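Local coordinates for protein concanavalin B (Canavalia ensiformis, PDB 6CAF) that is a chitinase-like seed protein of the glycosyl hydrolase 18 family and may act as a carbohydrate-binding protein, at residues 53-65 against 102-116. Sequence-based numbering, arbitrary orientation. Where two conformers were deposited one is given.
Sequences YKIVFISFLDKFG and VKVFLALGGPKGTYS
Phe-57 turns the edge of its ring toward the face of Phe-105 on the neighbouring parallel strand of the TIM barrel. The planes stand at 89°, a T-shaped pair with centroids 5.8 Å apart. Strands 55-61 and 103-109 belong to one beta-alpha-beta unit, linked through helix 91-99. Both rings face the barrel interior, where His-152 of strand 150-154 stacks on Phe-57. On the helix-facing side of the sheet, Ile-58 CD1 presses tightly on Val-104 CG1 at 3.5 Å. Leu-61 and Leu-108 run alongside each other there, meeting through their CD2 methyls.

Backbone hydrogen bonds run from Lys-103 N and Lys-54 O to Gly-109 N and Leu-61 O. The register slips at Ser-59 and Phe-60: Ala-107 N bonds Ile-58 O, but Ala-107 O takes Leu-61 N. The Ser-59/Phe-60 peptide is cis. The Phe-60 ring is sandwiched: Gly-110 CA sits over the centre of one face, a CH-pi contact 3.6 Å from the centroid, and Ser-59 CB covers the opposite face. Phe-60 CD1 lies 3.6 Å from Ala-107 CB. Pro-111 CD touches Phe-60 CE2 at 3.6 Å, the side chains meeting at about a right angle. With an alanine in place of Phe-60, Gly-110 CA and Pro-111 CD would probably lose the ring they pack on, leaving a gap beside Ala-107 CB.

Farther on, 63-64 pairs with 114-115, with weak bonds at Asp-62 O and Phe-64 N. Phe-64 has CG between its backbone N and carbonyl carbon (chi1 59°), which brings the ring under Tyr-115 CB. The Tyr-115 ring covers Gly-109 CA, and Tyr-115 OH donates to Gly-110 O at 2.6 Å, in the carbonyl plane on a lone pair.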
ATOM      1  N   TYR A  53       5.760  11.073  -5.242  1.00 12.26           N
ATOM      2  CA  TYR A  53       4.973   9.865  -5.116  1.00 12.32           C
ATOM      3  C   TYR A  53       4.031   9.671  -6.300  1.00 12.95           C
ATOM      4  O   TYR A  53       3.341  10.599  -6.739  1.00 15.11           O
ATOM      5  CB  TYR A  53       4.140   9.936  -3.845  1.00 12.12           C
ATOM      6  CG  TYR A  53       4.911  10.336  -2.612  1.00 12.28           C
ATOM      7  CD1 TYR A  53       5.914   9.531  -2.085  1.00 11.90           C
ATOM      8  CD2 TYR A  53       4.666  11.552  -1.993  1.00 12.53           C
ATOM      9  CE1 TYR A  53       6.615   9.887  -0.953  1.00 12.40           C
ATOM     10  CE2 TYR A  53       5.350  11.906  -0.848  1.00 13.16           C
ATOM     11  CZ  TYR A  53       6.315  11.076  -0.332  1.00 12.11           C
ATOM     12  OH  TYR A  53       6.947  11.408   0.847  1.00 13.67           O
ATOM     13  N   LYS A  54       4.000   8.453  -6.795  1.00 12.06           N
ATOM     14  CA  LYS A  54       2.996   8.042  -7.753  1.00 12.50           C
ATOM     15  C   LYS A  54       1.715   7.500  -7.137  1.00 11.78           C
ATOM     16  O   LYS A  54       0.676   7.541  -7.775  1.00 12.69           O
ATOM     17  CB  LYS A  54       3.564   7.000  -8.710  1.00 15.30           C
ATOM     18  CG  LYS A  54       2.698   6.630  -9.899  1.00 28.79           C
ATOM     19  CD  LYS A  54       3.180   7.151 -11.228  1.00 55.85           C
ATOM     20  CE  LYS A  54       2.267   6.618 -12.330  1.00 59.20           C
ATOM     21  NZ  LYS A  54       1.771   5.244 -12.018  1.00 63.59           N
ATOM     22  N   ILE A  55       1.826   6.998  -5.918  1.00 11.92           N
ATOM     23  CA  ILE A  55       0.728   6.370  -5.202  1.00 11.04           C
ATOM     24  C   ILE A  55       0.766   6.861  -3.753  1.00 11.51           C
ATOM     25  O   ILE A  55       1.822   6.845  -3.132  1.00 11.76           O
ATOM     26  CB  ILE A  55       0.860   4.834  -5.231  1.00 13.02           C
ATOM     27  CG1 ILE A  55       0.741   4.298  -6.657  1.00 13.91           C
ATOM     28  CG2 ILE A  55      -0.132   4.206  -4.279  1.00 15.28           C
ATOM     29  CD1 ILE A  55       1.148   2.849  -6.798  1.00 18.76           C
ATOM     30  N   VAL A  56      -0.403   7.235  -3.242  1.00 10.87           N
ATOM     31  CA  VAL A  56      -0.563   7.509  -1.822  1.00 10.79           C
ATOM     32  C   VAL A  56      -1.644   6.575  -1.295  1.00 10.56           C
ATOM     33  O   VAL A  56      -2.759   6.517  -1.833  1.00 12.45           O
ATOM     34  CB  VAL A  56      -0.946   8.980  -1.567  1.00 12.23           C
ATOM     35  CG1 VAL A  56      -1.192   9.234  -0.099  1.00 13.56           C
ATOM     36  CG2 VAL A  56       0.135   9.889  -2.088  1.00 14.52           C
ATOM     37  N   PHE A  57      -1.311   5.860  -0.230  1.00 10.06           N
ATOM     38  CA  PHE A  57      -2.257   5.002   0.475  1.00 10.54           C
ATOM     39  C   PHE A  57      -2.853   5.776   1.649  1.00 10.45           C
ATOM     40  O   PHE A  57      -2.131   6.103   2.605  1.00 12.27           O
ATOM     41  CB  PHE A  57      -1.573   3.770   1.075  1.00 11.03           C
ATOM     42  CG  PHE A  57      -0.821   2.907   0.112  1.00 10.30           C
ATOM     43  CD1 PHE A  57      -1.452   2.270  -0.937  1.00 11.38           C
ATOM     44  CD2 PHE A  57       0.524   2.676   0.308  1.00 11.52           C
ATOM     45  CE1 PHE A  57      -0.744   1.425  -1.758  1.00 13.37           C
ATOM     46  CE2 PHE A  57       1.217   1.812  -0.502  1.00 13.40           C
ATOM     47  CZ  PHE A  57       0.596   1.199  -1.559  1.00 12.73           C
ATOM     48  N   ILE A  58      -4.151   6.085   1.605  1.00 10.50           N
ATOM     49  CA  ILE A  58      -4.839   6.666   2.756  1.00 10.72           C
ATOM     50  C   ILE A  58      -5.071   5.546   3.763  1.00 10.81           C
ATOM     51  O   ILE A  58      -5.745   4.543   3.449  1.00 12.04           O
ATOM     52  CB  ILE A  58      -6.163   7.338   2.362  1.00 11.86           C
ATOM     53  CG1 ILE A  58      -5.879   8.519   1.418  1.00 14.17           C
ATOM     54  CG2 ILE A  58      -6.912   7.771   3.587  1.00 13.30           C
ATOM     55  CD1 ILE A  58      -7.101   9.216   0.901  1.00 16.55           C
ATOM     56  N   SER A  59      -4.478   5.711   4.946  1.00 10.39           N
ATOM     57  CA  SER A  59      -4.239   4.599   5.853  1.00 12.22           C
ATOM     58  C   SER A  59      -4.763   4.900   7.251  1.00 11.62           C
ATOM     59  O   SER A  59      -4.273   5.843   7.870  1.00 13.47           O
ATOM     60  CB  SER A  59      -2.735   4.361   5.903  1.00 14.56           C
ATOM     61  OG  SER A  59      -2.223   4.106   4.587  1.00 15.74           O
ATOM     62  N   PHE A  60      -5.730   4.168   7.791  1.00 11.18           N
ATOM     63  CA  PHE A  60      -6.297   2.922   7.314  1.00 10.98           C
ATOM     64  C   PHE A  60      -7.783   2.853   7.639  1.00 11.23           C
ATOM     65  O   PHE A  60      -8.218   3.392   8.652  1.00 12.63           O
ATOM     66  CB  PHE A  60      -5.679   1.723   8.045  1.00 12.18           C
ATOM     67  CG  PHE A  60      -4.205   1.525   7.778  1.00 11.49           C
ATOM     68  CD1 PHE A  60      -3.779   0.819   6.674  1.00 12.12           C
ATOM     69  CD2 PHE A  60      -3.262   2.065   8.618  1.00 12.50           C
ATOM     70  CE1 PHE A  60      -2.448   0.629   6.423  1.00 12.71           C
ATOM     71  CE2 PHE A  60      -1.919   1.867   8.382  1.00 13.55           C
ATOM     72  CZ  PHE A  60      -1.516   1.163   7.277  1.00 12.96           C
ATOM     73  N   LEU A  61      -8.525   2.111   6.815  1.00 11.25           N
ATOM     74  CA  LEU A  61      -9.851   1.606   7.206  1.00 10.75           C
ATOM     75  C   LEU A  61      -9.573   0.332   8.002  1.00 11.77           C
ATOM     76  O   LEU A  61      -9.195  -0.691   7.437  1.00 11.79           O
ATOM     77  CB  LEU A  61     -10.706   1.330   5.988  1.00 11.45           C
ATOM     78  CG  LEU A  61     -12.170   1.072   6.312  1.00 12.45           C
ATOM     79  CD1 LEU A  61     -12.909   2.375   6.550  1.00 13.53           C
ATOM     80  CD2 LEU A  61     -12.825   0.269   5.216  1.00 13.94           C
ATOM     81  N   ASP A  62      -9.651   0.433   9.334  1.00 13.35           N
ATOM     82  CA  ASP A  62      -9.164  -0.612  10.207  1.00 14.06           C
ATOM     83  C   ASP A  62     -10.168  -1.181  11.182  1.00 14.04           C
ATOM     84  O   ASP A  62      -9.769  -1.961  12.045  1.00 16.31           O
ATOM     85  CB  ASP A  62      -7.934  -0.158  10.966  1.00 18.13           C
ATOM     86  CG  ASP A  62      -8.219   0.932  11.928  1.00 21.64           C
ATOM     87  OD1 ASP A  62      -9.342   1.466  12.010  1.00 23.85           O
ATOM     88  OD2 ASP A  62      -7.277   1.297  12.650  1.00 38.16           O
ATOM     89  N   LYS A  63     -11.450  -0.876  11.005  1.00 13.25           N
ATOM     90  CA  LYS A  63     -12.498  -1.392  11.877  0.50 14.53           C
ATOM     91  C   LYS A  63     -13.664  -1.835  11.006  1.00 13.61           C
ATOM     92  O   LYS A  63     -14.484  -1.029  10.576  1.00 15.71           O
ATOM     93  CB  LYS A  63     -12.926  -0.366  12.918  0.50 19.84           C
ATOM     94  CG  LYS A  63     -12.007  -0.324  14.125  0.50 21.81           C
ATOM     95  CD  LYS A  63     -12.316   0.863  15.025  0.50 27.08           C
ATOM     96  CE  LYS A  63     -11.211   1.900  14.929  0.50 40.39           C
ATOM     97  NZ  LYS A  63     -11.364   2.840  13.782  0.50 25.07           N
ATOM     98  N   PHE A  64     -13.694  -3.130  10.718  1.00 13.46           N
ATOM     99  CA  PHE A  64     -14.752  -3.703   9.916  1.00 13.27           C
ATOM    100  C   PHE A  64     -14.839  -5.182  10.231  1.00 13.02           C
ATOM    101  O   PHE A  64     -13.883  -5.755  10.753  1.00 14.28           O
ATOM    102  CB  PHE A  64     -14.596  -3.389   8.420  1.00 12.80           C
ATOM    103  CG  PHE A  64     -13.323  -3.869   7.797  1.00 11.88           C
ATOM    104  CD1 PHE A  64     -13.193  -5.160   7.342  1.00 12.34           C
ATOM    105  CD2 PHE A  64     -12.271  -2.993   7.590  1.00 12.70           C
ATOM    106  CE1 PHE A  64     -12.049  -5.601   6.735  1.00 12.38           C
ATOM    107  CE2 PHE A  64     -11.112  -3.428   6.977  1.00 13.30           C
ATOM    108  CZ  PHE A  64     -11.009  -4.725   6.548  1.00 12.77           C
ATOM    109  N   GLY A  65     -15.964  -5.805   9.885  1.00 13.60           N
ATOM    110  CA  GLY A  65     -16.232  -7.183  10.242  1.00 14.28           C
ATOM    111  C   GLY A  65     -17.709  -7.396  10.275  1.00 15.14           C
ATOM    112  O   GLY A  65     -18.481  -6.526   9.913  1.00 14.42           O
ATOM    113  N   VAL A 102      -1.380  11.586  -9.322  1.00 14.87           N
ATOM    114  CA  VAL A 102      -1.078  10.724  -8.197  1.00 14.93           C
ATOM    115  C   VAL A 102      -2.276   9.800  -7.997  1.00 15.44           C
ATOM    116  O   VAL A 102      -3.420  10.245  -7.958  1.00 20.14           O
ATOM    117  CB  VAL A 102      -0.818  11.529  -6.916  1.00 15.86           C
ATOM    118  CG1 VAL A 102      -0.567  10.623  -5.737  1.00 19.48           C
ATOM    119  CG2 VAL A 102       0.316  12.506  -7.115  1.00 18.42           C
ATOM    120  N   LYS A 103      -2.012   8.510  -7.870  1.00 13.54           N
ATOM    121  CA  LYS A 103      -3.074   7.559  -7.580  1.00 13.93           C
ATOM    122  C   LYS A 103      -3.305   7.526  -6.078  1.00 13.98           C
ATOM    123  O   LYS A 103      -2.356   7.380  -5.327  1.00 19.12           O
ATOM    124  CB  LYS A 103      -2.690   6.186  -8.086  1.00 15.10           C
ATOM    125  CG  LYS A 103      -2.549   6.093  -9.578  1.00 17.83           C
ATOM    126  CD  LYS A 103      -2.272   4.685 -10.022  1.00 24.59           C
ATOM    127  CE  LYS A 103      -2.118   4.601 -11.530  1.00 29.37           C
ATOM    128  NZ  LYS A 103      -0.744   4.991 -11.877  1.00 35.23           N
ATOM    129  N   VAL A 104      -4.555   7.660  -5.654  1.00 11.92           N
ATOM    130  CA  VAL A 104      -4.877   7.663  -4.247  1.00 11.39           C
ATOM    131  C   VAL A 104      -5.677   6.393  -3.965  1.00 11.23           C
ATOM    132  O   VAL A 104      -6.744   6.161  -4.548  1.00 12.21           O
ATOM    133  CB  VAL A 104      -5.682   8.907  -3.876  1.00 13.36           C
ATOM    134  CG1 VAL A 104      -6.036   8.923  -2.407  1.00 14.65           C
ATOM    135  CG2 VAL A 104      -4.943  10.181  -4.267  1.00 15.23           C
ATOM    136  N   PHE A 105      -5.131   5.567  -3.088  1.00 10.87           N
ATOM    137  CA  PHE A 105      -5.762   4.320  -2.710  1.00 10.65           C
ATOM    138  C   PHE A 105      -6.312   4.448  -1.293  1.00 10.93           C
ATOM    139  O   PHE A 105      -5.787   5.231  -0.496  1.00 12.84           O
ATOM    140  CB  PHE A 105      -4.731   3.191  -2.672  1.00 11.66           C
ATOM    141  CG  PHE A 105      -4.301   2.604  -3.987  1.00 11.77           C
ATOM    142  CD1 PHE A 105      -3.894   3.326  -5.036  1.00 15.81           C
ATOM    143  CD2 PHE A 105      -4.266   1.244  -4.119  1.00 15.09           C
ATOM    144  CE1 PHE A 105      -3.445   2.732  -6.195  1.00 16.18           C
ATOM    145  CE2 PHE A 105      -3.823   0.638  -5.272  1.00 17.60           C
ATOM    146  CZ  PHE A 105      -3.367   1.397  -6.308  1.00 14.38           C
ATOM    147  N   LEU A 106      -7.329   3.638  -0.972  1.00 10.28           N
ATOM    148  CA  LEU A 106      -7.679   3.386   0.414  1.00 10.43           C
ATOM    149  C   LEU A 106      -7.010   2.109   0.883  1.00  9.74           C
ATOM    150  O   LEU A 106      -7.165   1.069   0.242  1.00 11.20           O
ATOM    151  CB  LEU A 106      -9.199   3.254   0.592  1.00 10.62           C
ATOM    152  CG  LEU A 106      -9.658   3.026   2.019  1.00 11.34           C
ATOM    153  CD1 LEU A 106      -9.392   4.214   2.913  1.00 12.89           C
ATOM    154  CD2 LEU A 106     -11.126   2.647   2.028  1.00 13.19           C
ATOM    155  N   ALA A 107      -6.274   2.197   1.983  1.00  9.94           N
ATOM    156  CA  ALA A 107      -5.658   1.009   2.570  1.00 10.13           C
ATOM    157  C   ALA A 107      -6.543   0.422   3.664  1.00 10.54           C
ATOM    158  O   ALA A 107      -6.954   1.114   4.606  1.00 12.12           O
ATOM    159  CB  ALA A 107      -4.296   1.338   3.134  1.00 11.34           C
ATOM    160  N   LEU A 108      -6.813  -0.875   3.529  1.00  9.65           N
ATOM    161  CA  LEU A 108      -7.482  -1.650   4.535  1.00 10.29           C
ATOM    162  C   LEU A 108      -6.475  -2.239   5.488  1.00 10.25           C
ATOM    163  O   LEU A 108      -5.427  -2.725   5.062  1.00 11.86           O
ATOM    164  CB  LEU A 108      -8.227  -2.832   3.881  1.00 11.34           C
ATOM    165  CG  LEU A 108      -9.104  -2.535   2.677  1.00 11.74           C
ATOM    166  CD1 LEU A 108      -9.744  -3.807   2.169  1.00 12.84           C
ATOM    167  CD2 LEU A 108     -10.162  -1.515   3.034  1.00 13.83           C
ATOM    168  N   GLY A 109      -6.839  -2.268   6.771  1.00 10.97           N
ATOM    169  CA  GLY A 109      -6.086  -3.053   7.738  1.00 12.02           C
ATOM    170  C   GLY A 109      -5.069  -2.209   8.482  1.00 11.79           C
ATOM    171  O   GLY A 109      -5.426  -1.256   9.164  1.00 13.89           O
ATOM    172  N   GLY A 110      -3.795  -2.568   8.335  1.00 11.91           N
ATOM    173  CA  GLY A 110      -2.708  -1.887   9.011  1.00 13.46           C
ATOM    174  C   GLY A 110      -2.341  -2.520  10.336  1.00 14.01           C
ATOM    175  O   GLY A 110      -2.801  -3.607  10.686  1.00 14.92           O
ATOM    176  N   PRO A 111      -1.493  -1.839  11.094  1.00 16.90           N
ATOM    177  CA  PRO A 111      -0.924  -2.427  12.310  1.00 19.46           C
ATOM    178  C   PRO A 111      -1.824  -2.392  13.530  1.00 20.11           C
ATOM    179  O   PRO A 111      -1.481  -2.983  14.549  1.00 26.35           O
ATOM    180  CB  PRO A 111       0.313  -1.572  12.564  1.00 19.95           C
ATOM    181  CG  PRO A 111       0.020  -0.287  11.893  1.00 31.77           C
ATOM    182  CD  PRO A 111      -0.800  -0.606  10.691  1.00 17.47           C
ATOM    183  N   LYS A 112      -2.962  -1.717  13.427  1.00 19.65           N
ATOM    184  CA  LYS A 112      -3.875  -1.525  14.555  1.00 22.61           C
ATOM    185  C   LYS A 112      -5.313  -1.862  14.154  1.00 21.80           C
ATOM    186  O   LYS A 112      -5.594  -2.140  13.052  1.00 25.51           O
ATOM    187  CB  LYS A 112      -3.836  -0.047  15.072  1.00 29.93           C
ATOM    188  CG  LYS A 112      -2.481   0.534  15.394  1.00 38.88           C
ATOM    189  CD  LYS A 112      -2.634   1.928  15.989  1.00 53.39           C
ATOM    190  CE  LYS A 112      -1.285   2.495  16.403  1.00 66.21           C
ATOM    191  NZ  LYS A 112      -0.496   2.941  15.220  1.00 77.54           N
ATOM    192  N   GLY A 113      -6.235  -1.774  15.080  1.00 27.37           N
ATOM    193  CA  GLY A 113      -7.640  -1.962  14.780  1.00 22.93           C
ATOM    194  C   GLY A 113      -8.077  -3.406  14.932  1.00 24.12           C
ATOM    195  O   GLY A 113      -7.307  -4.288  15.307  1.00 34.62           O
ATOM    196  N   THR A 114      -9.342  -3.625  14.601  1.00 20.66           N
ATOM    197  CA  THR A 114      -9.979  -4.919  14.667  1.00 20.67           C
ATOM    198  C   THR A 114     -10.671  -5.073  13.333  1.00 17.09           C
ATOM    199  O   THR A 114     -11.731  -4.452  13.082  1.00 17.97           O
ATOM    200  CB  THR A 114     -11.030  -4.963  15.783  1.00 26.02           C
ATOM    201  OG1 THR A 114     -10.409  -4.670  17.036  1.00 33.23           O
ATOM    202  CG2 THR A 114     -11.700  -6.323  15.823  1.00 30.51           C
ATOM    203  N   TYR A 115     -10.071  -5.870  12.457  1.00 14.44           N
ATOM    204  CA  TYR A 115     -10.609  -5.990  11.123  1.00 13.99           C
ATOM    205  C   TYR A 115     -10.648  -7.431  10.668  1.00 13.99           C
ATOM    206  O   TYR A 115      -9.717  -8.197  10.886  1.00 14.58           O
ATOM    207  CB  TYR A 115      -9.850  -5.092  10.143  1.00 13.49           C
ATOM    208  CG  TYR A 115      -8.358  -5.247  10.089  1.00 12.72           C
ATOM    209  CD1 TYR A 115      -7.760  -6.146   9.220  1.00 12.58           C
ATOM    210  CD2 TYR A 115      -7.516  -4.460  10.879  1.00 13.02           C
ATOM    211  CE1 TYR A 115      -6.402  -6.250   9.125  1.00 12.99           C
ATOM    212  CE2 TYR A 115      -6.156  -4.576  10.773  1.00 12.80           C
ATOM    213  CZ  TYR A 115      -5.588  -5.468   9.900  1.00 12.42           C
ATOM    214  OH  TYR A 115      -4.223  -5.573   9.743  1.00 14.00           O
ATOM    215  N   SER A 116     -11.741  -7.749   9.986  1.00 13.17           N
ATOM    216  CA  SER A 116     -11.999  -9.074   9.482  1.00 13.41           C
ATOM    217  C   SER A 116     -12.874  -9.005   8.258  1.00 12.89           C
ATOM    218  O   SER A 116     -13.814  -8.215   8.226  1.00 13.79           O
ATOM    219  CB  SER A 116     -12.722  -9.921  10.538  1.00 15.09           C
ATOM    220  OG  SER A 116     -12.973 -11.234  10.050  1.00 16.56           O
TER